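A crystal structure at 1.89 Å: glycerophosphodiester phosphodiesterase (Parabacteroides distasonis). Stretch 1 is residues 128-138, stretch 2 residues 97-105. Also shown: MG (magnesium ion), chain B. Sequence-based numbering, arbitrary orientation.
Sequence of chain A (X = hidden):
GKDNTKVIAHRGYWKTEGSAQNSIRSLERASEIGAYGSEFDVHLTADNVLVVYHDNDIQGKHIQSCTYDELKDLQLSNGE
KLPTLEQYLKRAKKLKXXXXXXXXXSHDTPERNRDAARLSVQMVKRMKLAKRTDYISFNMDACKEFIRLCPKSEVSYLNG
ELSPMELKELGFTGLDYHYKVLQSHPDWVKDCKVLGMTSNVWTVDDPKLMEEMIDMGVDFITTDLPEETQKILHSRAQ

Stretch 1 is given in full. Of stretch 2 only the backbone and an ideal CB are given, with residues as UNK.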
# COMPACT_ATOMS: atom_id res chain seq x y z
N LYS A 128 -9.69 -0.06 -15.27
CA LYS A 128 -10.38 -1.33 -15.06
C LYS A 128 -9.74 -2.19 -13.93
O LYS A 128 -9.58 -3.38 -14.09
CB LYS A 128 -10.56 -2.11 -16.36
CG LYS A 128 -11.26 -1.29 -17.46
CD LYS A 128 -11.60 -2.16 -18.70
CE LYS A 128 -12.85 -2.99 -18.43
NZ LYS A 128 -13.13 -3.91 -19.57
N LEU A 129 -9.39 -1.55 -12.82
CA LEU A 129 -8.66 -2.21 -11.72
C LEU A 129 -9.34 -2.05 -10.36
O LEU A 129 -8.75 -2.38 -9.33
CB LEU A 129 -7.22 -1.74 -11.72
CG LEU A 129 -6.34 -2.36 -12.77
CD1 LEU A 129 -5.05 -1.55 -12.92
CD2 LEU A 129 -6.02 -3.83 -12.45
N ALA A 130 -10.61 -1.63 -10.33
CA ALA A 130 -11.29 -1.43 -9.05
C ALA A 130 -11.46 -2.72 -8.23
O ALA A 130 -11.40 -2.69 -7.01
CB ALA A 130 -12.67 -0.73 -9.25
N LYS A 131 -11.66 -3.86 -8.91
CA LYS A 131 -11.74 -5.17 -8.25
C LYS A 131 -10.45 -5.61 -7.58
O LYS A 131 -10.52 -6.42 -6.67
CB LYS A 131 -12.17 -6.29 -9.19
CG LYS A 131 -13.55 -6.15 -9.79
CD LYS A 131 -13.77 -7.27 -10.87
CE LYS A 131 -15.21 -7.34 -11.35
NZ LYS A 131 -15.66 -6.00 -11.84
N ARG A 132 -9.30 -5.11 -8.03
CA ARG A 132 -8.00 -5.58 -7.52
C ARG A 132 -7.22 -4.52 -6.74
O ARG A 132 -6.09 -4.79 -6.35
CB ARG A 132 -7.12 -6.08 -8.68
CG ARG A 132 -7.68 -7.11 -9.54
CD ARG A 132 -6.84 -7.40 -10.83
NE ARG A 132 -5.43 -7.25 -10.57
CZ ARG A 132 -4.49 -7.06 -11.49
NH1 ARG A 132 -4.72 -7.12 -12.82
NH2 ARG A 132 -3.27 -6.88 -11.03
N THR A 133 -7.81 -3.35 -6.47
CA THR A 133 -7.14 -2.25 -5.81
C THR A 133 -7.73 -1.95 -4.43
O THR A 133 -8.92 -1.64 -4.29
CB THR A 133 -7.18 -0.97 -6.70
OG1 THR A 133 -6.64 -1.27 -8.00
CG2 THR A 133 -6.42 0.17 -6.07
N ASP A 134 -6.87 -2.04 -3.43
CA ASP A 134 -7.16 -1.76 -2.02
C ASP A 134 -6.45 -0.45 -1.67
O ASP A 134 -5.34 -0.21 -2.12
CB ASP A 134 -6.60 -2.87 -1.12
CG ASP A 134 -7.19 -4.24 -1.40
OD1 ASP A 134 -8.16 -4.42 -2.19
OD2 ASP A 134 -6.64 -5.18 -0.78
N TYR A 135 -7.10 0.42 -0.90
CA TYR A 135 -6.54 1.72 -0.56
C TYR A 135 -6.06 1.76 0.90
O TYR A 135 -6.69 1.16 1.82
CB TYR A 135 -7.61 2.82 -0.75
CG TYR A 135 -8.11 2.93 -2.16
CD1 TYR A 135 -7.30 3.46 -3.17
CD2 TYR A 135 -9.39 2.52 -2.50
CE1 TYR A 135 -7.75 3.57 -4.49
CE2 TYR A 135 -9.86 2.59 -3.86
CZ TYR A 135 -9.01 3.12 -4.85
OH TYR A 135 -9.46 3.26 -6.16
N ILE A 136 -4.95 2.45 1.10
CA ILE A 136 -4.40 2.71 2.43
C ILE A 136 -3.95 4.17 2.49
O ILE A 136 -3.53 4.71 1.48
CB ILE A 136 -3.26 1.74 2.79
CG1 ILE A 136 -2.01 1.91 1.89
CG2 ILE A 136 -3.74 0.24 2.68
CD1 ILE A 136 -0.78 0.98 2.27
N SER A 137 -4.00 4.81 3.66
CA SER A 137 -3.47 6.19 3.78
C SER A 137 -3.23 6.54 5.24
O SER A 137 -3.97 6.09 6.11
CB SER A 137 -4.44 7.22 3.17
OG SER A 137 -3.91 8.52 3.12
N PHE A 138 -2.21 7.35 5.51
CA PHE A 138 -2.11 8.02 6.80
C PHE A 138 -3.14 9.10 7.01
O PHE A 138 -3.33 9.52 8.16
CB PHE A 138 -0.73 8.68 6.97
CG PHE A 138 0.39 7.67 7.21
CD1 PHE A 138 0.67 7.24 8.50
CD2 PHE A 138 1.13 7.16 6.17
CE1 PHE A 138 1.68 6.28 8.72
CE2 PHE A 138 2.15 6.24 6.39
CZ PHE A 138 2.41 5.81 7.66
N UNK A 97 -2.26 -11.94 -11.34
CA UNK A 97 -2.19 -12.59 -10.04
C UNK A 97 -2.10 -11.65 -8.80
O UNK A 97 -2.15 -12.15 -7.68
CB UNK A 97 -0.97 -13.52 -10.04
N UNK A 98 -1.95 -10.34 -8.97
CA UNK A 98 -1.52 -9.53 -7.84
C UNK A 98 -2.49 -8.41 -7.48
O UNK A 98 -3.09 -7.79 -8.33
CB UNK A 98 -0.15 -8.93 -8.14
N UNK A 99 -2.66 -8.24 -6.17
CA UNK A 99 -3.47 -7.21 -5.58
C UNK A 99 -2.67 -5.91 -5.53
O UNK A 99 -1.47 -5.94 -5.24
CB UNK A 99 -3.94 -7.62 -4.19
N UNK A 100 -3.32 -4.79 -5.80
CA UNK A 100 -2.68 -3.48 -5.83
C UNK A 100 -2.97 -2.77 -4.52
O UNK A 100 -4.11 -2.48 -4.22
CB UNK A 100 -3.16 -2.65 -7.02
N UNK A 101 -1.93 -2.54 -3.71
CA UNK A 101 -2.05 -1.90 -2.41
C UNK A 101 -1.62 -0.44 -2.58
O UNK A 101 -0.46 -0.12 -2.60
CB UNK A 101 -1.21 -2.62 -1.35
N UNK A 102 -2.61 0.45 -2.74
CA UNK A 102 -2.45 1.80 -3.25
C UNK A 102 -2.40 2.69 -2.03
O UNK A 102 -3.44 2.89 -1.40
CB UNK A 102 -3.57 2.20 -4.21
N UNK A 103 -1.22 3.19 -1.68
CA UNK A 103 -1.10 4.21 -0.65
C UNK A 103 -1.27 5.61 -1.25
O UNK A 103 -0.42 6.05 -2.03
CB UNK A 103 0.25 4.09 0.06
N UNK A 104 -2.33 6.32 -0.88
CA UNK A 104 -2.39 7.75 -1.24
C UNK A 104 -1.62 8.52 -0.15
O UNK A 104 -1.98 8.47 1.05
CB UNK A 104 -3.83 8.24 -1.36
N UNK A 105 -0.60 9.24 -0.57
CA UNK A 105 0.18 10.11 0.34
C UNK A 105 -0.66 11.26 0.83
O UNK A 105 -1.65 11.64 0.19
CB UNK A 105 1.43 10.65 -0.35
MG MG B . 3.83 3.39 1.43

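Two parallel strands lie side by side here, and the backbone ladder is visible without the side chains: the amide N of position 100 gives to R132 O (2.8 Å), and D134 N gives back to the carbonyl O of position 100 (2.9 Å). The ladder needs an N-H at 100, 102 and 104.

At position 97 the CB points away and stretch 1 offers nothing within reach, so it sets no preference. The residue is N97, which makes no contact with stretch 1.

Position 98 also turns its CB away; its carbonyl O does the work, receiving R132 NH2 at 2.9 Å. Many side chains would serve. I98 has its CG2 3.9 Å from R132 NH2.

Position 99 points its CB away too, yet the carboxylate of D134 stands near, OD2 5.0 Å from the ideal CB. A long basic chain, Arg or Lys, could curl back to it. R99 does so with chi1 t and chi2 p: NH2 meets D134 OD1 at 2.6 Å, a salt bridge, and NE adds a bond to the same OD1 at 3.0 Å.

Position 100 shares a face with T133, and beyond it lies the apolar chain of L129. A branched aliphatic or methionine would fit. L100 places its CD1 3.9 Å from L129 CD1 and 3.8 Å from T133 OG1, a hydroxyl already given to L129 O.

Position 101 takes the face of D134 and I136. I136 CD1 is 5.1 Å from the ideal CB, favouring valine, isoleucine or leucine. I101 sets CG2 3.8 Å from I136 CD1, while its CD1 comes within 3.7 Å of D134 OD2.

Position 102 returns to the face of T133 and Y135. The ideal CB is 4.0 Å from T133 CG2 and 4.1 Å from Y135 CD1, so large apolar groups, aliphatic or aromatic, suit it. F102, chi1 t, presents its ring face to the edge of Y135, with centroids 5.3 Å apart and planes at 68°.

Position 103 has its ideal CB 3.6 Å from I136 CG1, which favours an aliphatic stem, but the magnesium ion beyond asks for a carboxylate, Asp or Glu. E103, extended t,t, supplies both, and its OE1 binds MG at 2.0 Å. Its OE2 accepts from a water that also bonds F138 N.

Position 104 points sideways, its ideal CB 4.5 Å from S137 OG, and tolerates many residues. L104 contributes mainly backbone: its O accepts S137 OG at 2.8 Å.

Position 105 points away from stretch 1, which sets no preference; K105 bonds through NZ elsewhere in the structure.

Stretch 2 97-105: NIRLIFELK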
# COMPACT_ATOMS: atom_id res chain seq x y z
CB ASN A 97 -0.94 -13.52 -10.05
CG ASN A 97 0.41 -12.73 -10.24
OD1 ASN A 97 0.41 -11.60 -10.81
ND2 ASN A 97 1.54 -13.33 -9.81
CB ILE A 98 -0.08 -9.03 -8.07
CG1 ILE A 98 0.61 -8.68 -6.75
CG2 ILE A 98 -0.01 -7.90 -9.08
CD1 ILE A 98 2.11 -8.97 -6.83
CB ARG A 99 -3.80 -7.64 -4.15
CG ARG A 99 -4.97 -6.99 -3.57
CD ARG A 99 -6.21 -7.68 -4.05
NE ARG A 99 -7.33 -6.96 -3.51
CZ ARG A 99 -8.59 -7.17 -3.82
NH1 ARG A 99 -8.95 -8.16 -4.67
NH2 ARG A 99 -9.51 -6.42 -3.21
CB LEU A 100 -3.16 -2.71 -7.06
CG LEU A 100 -2.94 -3.46 -8.40
CD1 LEU A 100 -3.36 -2.57 -9.52
CD2 LEU A 100 -1.43 -3.88 -8.58
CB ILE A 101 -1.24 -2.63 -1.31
CG1 ILE A 101 -1.52 -4.15 -1.29
CG2 ILE A 101 -1.55 -2.02 0.04
CD1 ILE A 101 -2.99 -4.57 -1.12
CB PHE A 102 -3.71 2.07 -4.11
CG PHE A 102 -3.78 3.39 -4.87
CD1 PHE A 102 -3.69 4.65 -4.25
CD2 PHE A 102 -4.08 3.36 -6.22
CE1 PHE A 102 -3.85 5.81 -4.97
CE2 PHE A 102 -4.22 4.52 -6.95
CZ PHE A 102 -4.09 5.74 -6.34
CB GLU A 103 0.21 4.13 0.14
CG GLU A 103 0.21 5.19 1.24
CD GLU A 103 1.42 5.18 2.18
OE1 GLU A 103 2.18 4.19 2.24
OE2 GLU A 103 1.55 6.16 2.92
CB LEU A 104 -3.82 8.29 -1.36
CG LEU A 104 -3.99 9.69 -1.93
CD1 LEU A 104 -3.40 9.79 -3.41
CD2 LEU A 104 -5.50 10.13 -1.85
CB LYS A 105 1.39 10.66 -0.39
CG LYS A 105 2.41 9.58 -0.83
CD LYS A 105 3.16 8.92 0.34
CE LYS A 105 4.01 9.90 1.19
NZ LYS A 105 5.06 9.14 1.93
O HOH W 1 -12.49 -7.02 -4.57
O HOH W 2 -0.41 7.94 3.31
O HOH W 3 5.67 2.62 0.61
O HOH W 4 5.07 4.93 2.27
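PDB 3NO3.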